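PDB 6ZRY: DMATS type aromatic prenyltransferase, which probably transfers a dimethylallyl group to the indole ring of tryptophan. Local coordinates for residues P88-L99 with T122-C133. Sequence-based numbering, arbitrary orientation.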
loop_
_atom_site.group_PDB
_atom_site.type_symbol
_atom_site.label_atom_id
_atom_site.label_comp_id
_atom_site.label_asym_id
_atom_site.label_seq_id
_atom_site.Cartn_x
_atom_site.Cartn_y
_atom_site.Cartn_z
ATOM N N PRO A 88 -6.749 18.443 -1.454
ATOM C CA PRO A 88 -6.823 17.368 -2.449
ATOM C C PRO A 88 -6.117 17.640 -3.800
ATOM O O PRO A 88 -5.351 16.798 -4.288
ATOM C CB PRO A 88 -8.346 17.270 -2.693
ATOM C CG PRO A 88 -8.975 17.716 -1.383
ATOM C CD PRO A 88 -8.063 18.808 -0.885
ATOM N N LEU A 89 -6.392 18.796 -4.393
ATOM C CA LEU A 89 -5.874 19.160 -5.740
ATOM C C LEU A 89 -4.398 19.573 -5.631
ATOM O O LEU A 89 -3.622 19.155 -6.480
ATOM C CB LEU A 89 -6.737 20.284 -6.313
ATOM C CG LEU A 89 -6.635 20.507 -7.823
ATOM C CD1 LEU A 89 -7.002 19.256 -8.614
ATOM C CD2 LEU A 89 -7.527 21.666 -8.237
ATOM N N ALA A 90 -4.058 20.335 -4.613
ATOM C CA ALA A 90 -2.693 20.845 -4.333
ATOM C C ALA A 90 -1.755 19.654 -4.023
ATOM O O ALA A 90 -0.600 19.666 -4.484
ATOM C CB ALA A 90 -2.752 21.825 -3.200
ATOM N N ASN A 91 -2.278 18.633 -3.308
ATOM C CA ASN A 91 -1.529 17.401 -2.938
ATOM C C ASN A 91 -1.252 16.599 -4.213
ATOM O O ASN A 91 -0.157 16.116 -4.386
ATOM C CB ASN A 91 -2.276 16.539 -1.902
ATOM C CG ASN A 91 -2.586 17.197 -0.578
ATOM O OD1 ASN A 91 -2.069 18.277 -0.237
ATOM N ND2 ASN A 91 -3.417 16.532 0.222
ATOM N N LEU A 92 -2.250 16.434 -5.076
ATOM C CA LEU A 92 -2.096 15.755 -6.382
ATOM C C LEU A 92 -0.989 16.439 -7.190
ATOM O O LEU A 92 -0.065 15.745 -7.664
ATOM C CB LEU A 92 -3.448 15.802 -7.114
ATOM C CG LEU A 92 -3.414 15.417 -8.577
ATOM C CD1 LEU A 92 -2.796 14.053 -8.771
ATOM C CD2 LEU A 92 -4.815 15.469 -9.183
ATOM N N SER A 93 -1.075 17.763 -7.339
ATOM C CA SER A 93 -0.085 18.577 -8.089
ATOM C C SER A 93 1.332 18.333 -7.541
ATOM O O SER A 93 2.233 18.017 -8.343
ATOM C CB SER A 93 -0.436 20.022 -8.020
ATOM O OG SER A 93 0.407 20.770 -8.865
ATOM N N ALA A 94 1.502 18.425 -6.222
ATOM C CA ALA A 94 2.812 18.261 -5.548
ATOM C C ALA A 94 3.312 16.811 -5.738
ATOM O O ALA A 94 4.517 16.607 -6.019
ATOM C CB ALA A 94 2.705 18.657 -4.079
ATOM N N THR A 95 2.431 15.816 -5.588
ATOM C CA THR A 95 2.843 14.411 -5.695
ATOM C C THR A 95 3.243 14.127 -7.144
ATOM O O THR A 95 4.303 13.518 -7.369
ATOM C CB THR A 95 1.758 13.489 -5.125
ATOM O OG1 THR A 95 1.527 13.847 -3.760
ATOM C CG2 THR A 95 2.145 12.046 -5.230
ATOM N N ARG A 96 2.429 14.550 -8.106
ATOM C CA ARG A 96 2.734 14.312 -9.529
ATOM C C ARG A 96 4.020 15.070 -9.892
ATOM O O ARG A 96 4.864 14.478 -10.580
ATOM C CB ARG A 96 1.562 14.708 -10.423
ATOM C CG ARG A 96 1.695 14.159 -11.831
ATOM C CD ARG A 96 0.764 14.832 -12.813
ATOM N NE ARG A 96 1.414 14.888 -14.105
ATOM C CZ ARG A 96 0.958 15.556 -15.150
ATOM N NH1 ARG A 96 1.629 15.529 -16.284
ATOM N NH2 ARG A 96 -0.167 16.247 -15.059
ATOM N N GLY A 97 4.177 16.308 -9.395
ATOM C CA GLY A 97 5.403 17.100 -9.563
ATOM C C GLY A 97 6.637 16.318 -9.142
ATOM O O GLY A 97 7.583 16.235 -9.913
ATOM N N PHE A 98 6.596 15.692 -7.972
ATOM C CA PHE A 98 7.703 14.852 -7.468
ATOM C C PHE A 98 7.967 13.684 -8.421
ATOM O O PHE A 98 9.112 13.439 -8.779
ATOM C CB PHE A 98 7.393 14.349 -6.058
ATOM C CG PHE A 98 8.307 13.270 -5.594
ATOM C CD1 PHE A 98 9.633 13.538 -5.321
ATOM C CD2 PHE A 98 7.845 11.966 -5.441
ATOM C CE1 PHE A 98 10.482 12.532 -4.920
ATOM C CE2 PHE A 98 8.701 10.973 -5.006
ATOM C CZ PHE A 98 10.011 11.253 -4.749
ATOM N N LEU A 99 6.922 12.922 -8.750
ATOM C CA LEU A 99 7.051 11.739 -9.609
ATOM C C LEU A 99 7.574 12.147 -10.994
ATOM O O LEU A 99 8.454 11.447 -11.509
ATOM C CB LEU A 99 5.692 11.023 -9.697
ATOM C CG LEU A 99 5.314 10.237 -8.444
ATOM C CD1 LEU A 99 3.859 9.834 -8.477
ATOM C CD2 LEU A 99 6.199 9.032 -8.293
ATOM N N THR A 122 -9.470 15.776 -12.846
ATOM C CA THR A 122 -10.665 16.511 -12.382
ATOM C C THR A 122 -10.205 17.646 -11.487
ATOM O O THR A 122 -9.214 17.461 -10.735
ATOM C CB THR A 122 -11.669 15.593 -11.676
ATOM O OG1 THR A 122 -12.768 16.404 -11.250
ATOM C CG2 THR A 122 -11.078 14.852 -10.493
ATOM N N ASP A 123 -10.870 18.794 -11.613
ATOM C CA ASP A 123 -10.581 20.014 -10.827
ATOM C C ASP A 123 -11.091 19.845 -9.405
ATOM O O ASP A 123 -10.571 20.538 -8.532
ATOM C CB ASP A 123 -11.206 21.248 -11.475
ATOM C CG ASP A 123 -10.251 21.923 -12.426
ATOM O OD1 ASP A 123 -9.027 21.598 -12.350
ATOM O OD2 ASP A 123 -10.716 22.774 -13.219
ATOM N N ASP A 124 -12.064 18.959 -9.200
ATOM C CA ASP A 124 -12.711 18.723 -7.893
ATOM C C ASP A 124 -12.521 17.258 -7.477
ATOM O O ASP A 124 -13.487 16.514 -7.394
ATOM C CB ASP A 124 -14.182 19.115 -7.989
ATOM C CG ASP A 124 -14.649 19.919 -6.799
ATOM O OD1 ASP A 124 -15.291 20.957 -7.022
ATOM O OD2 ASP A 124 -14.331 19.520 -5.659
ATOM N N PRO A 125 -11.278 16.804 -7.191
ATOM C CA PRO A 125 -11.045 15.408 -6.802
ATOM C C PRO A 125 -11.839 15.060 -5.539
ATOM O O PRO A 125 -11.859 15.893 -4.616
ATOM C CB PRO A 125 -9.540 15.320 -6.547
ATOM C CG PRO A 125 -9.129 16.758 -6.288
ATOM C CD PRO A 125 -10.045 17.597 -7.154
ATOM N N GLN A 126 -12.451 13.868 -5.525
ATOM C CA GLN A 126 -13.276 13.343 -4.424
ATOM C C GLN A 126 -12.428 12.402 -3.568
ATOM O O GLN A 126 -11.492 11.795 -4.111
ATOM C CB GLN A 126 -14.497 12.655 -5.007
ATOM C CG GLN A 126 -15.310 13.574 -5.902
ATOM C CD GLN A 126 -15.625 14.849 -5.177
ATOM O OE1 GLN A 126 -16.331 14.848 -4.171
ATOM N NE2 GLN A 126 -15.050 15.947 -5.644
ATOM N N GLY A 127 -12.781 12.273 -2.287
ATOM C CA GLY A 127 -12.098 11.361 -1.351
ATOM C C GLY A 127 -10.832 11.992 -0.822
ATOM O O GLY A 127 -10.605 13.205 -1.094
ATOM N N ASP A 128 -10.009 11.255 -0.085
ATOM C CA ASP A 128 -8.899 11.937 0.636
ATOM C C ASP A 128 -7.603 11.879 -0.172
ATOM O O ASP A 128 -6.587 12.324 0.370
ATOM C CB ASP A 128 -8.756 11.469 2.087
ATOM C CG ASP A 128 -8.425 10.017 2.261
ATOM O OD1 ASP A 128 -8.443 9.284 1.243
ATOM O OD2 ASP A 128 -8.127 9.624 3.427
ATOM N N PHE A 129 -7.637 11.423 -1.422
ATOM C CA PHE A 129 -6.464 11.490 -2.338
ATOM C C PHE A 129 -6.898 11.292 -3.795
ATOM O O PHE A 129 -8.002 10.822 -4.041
ATOM C CB PHE A 129 -5.425 10.445 -1.924
ATOM C CG PHE A 129 -5.710 9.044 -2.407
ATOM C CD1 PHE A 129 -6.758 8.308 -1.867
ATOM C CD2 PHE A 129 -4.918 8.456 -3.379
ATOM C CE1 PHE A 129 -7.022 7.027 -2.308
ATOM C CE2 PHE A 129 -5.184 7.166 -3.827
ATOM C CZ PHE A 129 -6.220 6.449 -3.280
ATOM N N ALA A 130 -6.035 11.702 -4.714
ATOM C CA ALA A 130 -6.114 11.448 -6.155
ATOM C C ALA A 130 -4.929 10.573 -6.570
ATOM O O ALA A 130 -5.143 9.629 -7.359
ATOM C CB ALA A 130 -6.143 12.767 -6.909
ATOM N N MET A 131 -3.731 10.807 -6.006
ATOM C CA MET A 131 -2.500 10.075 -6.419
ATOM C C MET A 131 -1.555 9.917 -5.221
ATOM O O MET A 131 -1.177 10.941 -4.610
ATOM C CB MET A 131 -1.773 10.833 -7.531
ATOM C CG MET A 131 -0.455 10.193 -7.973
ATOM S SD MET A 131 0.426 11.222 -9.178
ATOM C CE MET A 131 -0.606 10.985 -10.623
ATOM N N TRP A 132 -1.177 8.686 -4.919
ATOM C CA TRP A 132 -0.099 8.370 -3.975
ATOM C C TRP A 132 1.064 7.769 -4.754
ATOM O O TRP A 132 0.894 7.391 -5.908
ATOM C CB TRP A 132 -0.575 7.429 -2.865
ATOM C CG TRP A 132 -1.467 8.055 -1.832
ATOM C CD1 TRP A 132 -1.820 9.364 -1.703
ATOM C CD2 TRP A 132 -2.177 7.355 -0.811
ATOM N NE1 TRP A 132 -2.660 9.526 -0.633
ATOM C CE2 TRP A 132 -2.926 8.309 -0.091
ATOM C CE3 TRP A 132 -2.262 6.012 -0.438
ATOM C CZ2 TRP A 132 -3.725 7.967 0.996
ATOM C CZ3 TRP A 132 -3.063 5.667 0.627
ATOM C CH2 TRP A 132 -3.795 6.635 1.333
ATOM N N CYS A 133 2.191 7.679 -4.100
ATOM C CA CYS A 133 3.495 7.243 -4.609
ATOM C C CYS A 133 3.914 6.020 -3.783
ATOM O O CYS A 133 3.701 6.087 -2.561
ATOM C CB CYS A 133 4.491 8.394 -4.365
ATOM S SG CYS A 133 6.154 7.975 -4.797
HETATM O O HOH W 1 -4.407 13.970 -0.663
#
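M131 runs extended through chi1 (177°) and chi2, which carries SD to R96 CB (3.9 Å) and L99 CD1. A bend at chi3 turns the methyl CE back toward R96 CG (4.1 Å) and L92 CD1. Next to it, L92 crosses M131 at about a right angle, setting CD1 3.6 Å from M131 CB and turning CD2 to A130 CB. Farther along the helix, C133 SG meets L99 CD2 and approaches the F98 ring at its edge, 5.2 Å from the centroid and 88° off the normal, a sulfur-aromatic contact. T95 puts its methyl CG2 3.6 Å from M131 O, while OG1 bonds to N91 O (2.9 Å) from the face opposite T95 N and also receives T81 N. An alanine here is likely to leave a gap beside M131 O and T81 N without its acceptor. At the helix start, P88 CB packs on P125 CG, and one water joins N91 ND2 to D128 O. W132, whose CB points away from the helix, has its side chain about 4 Å (nearest atoms) from the bound tryptophan. Helix 88-106 thus lies outside strand 131-138, at 39° over the short segments: the helix-on-strand layering of the ABBA prenyltransferase barrel.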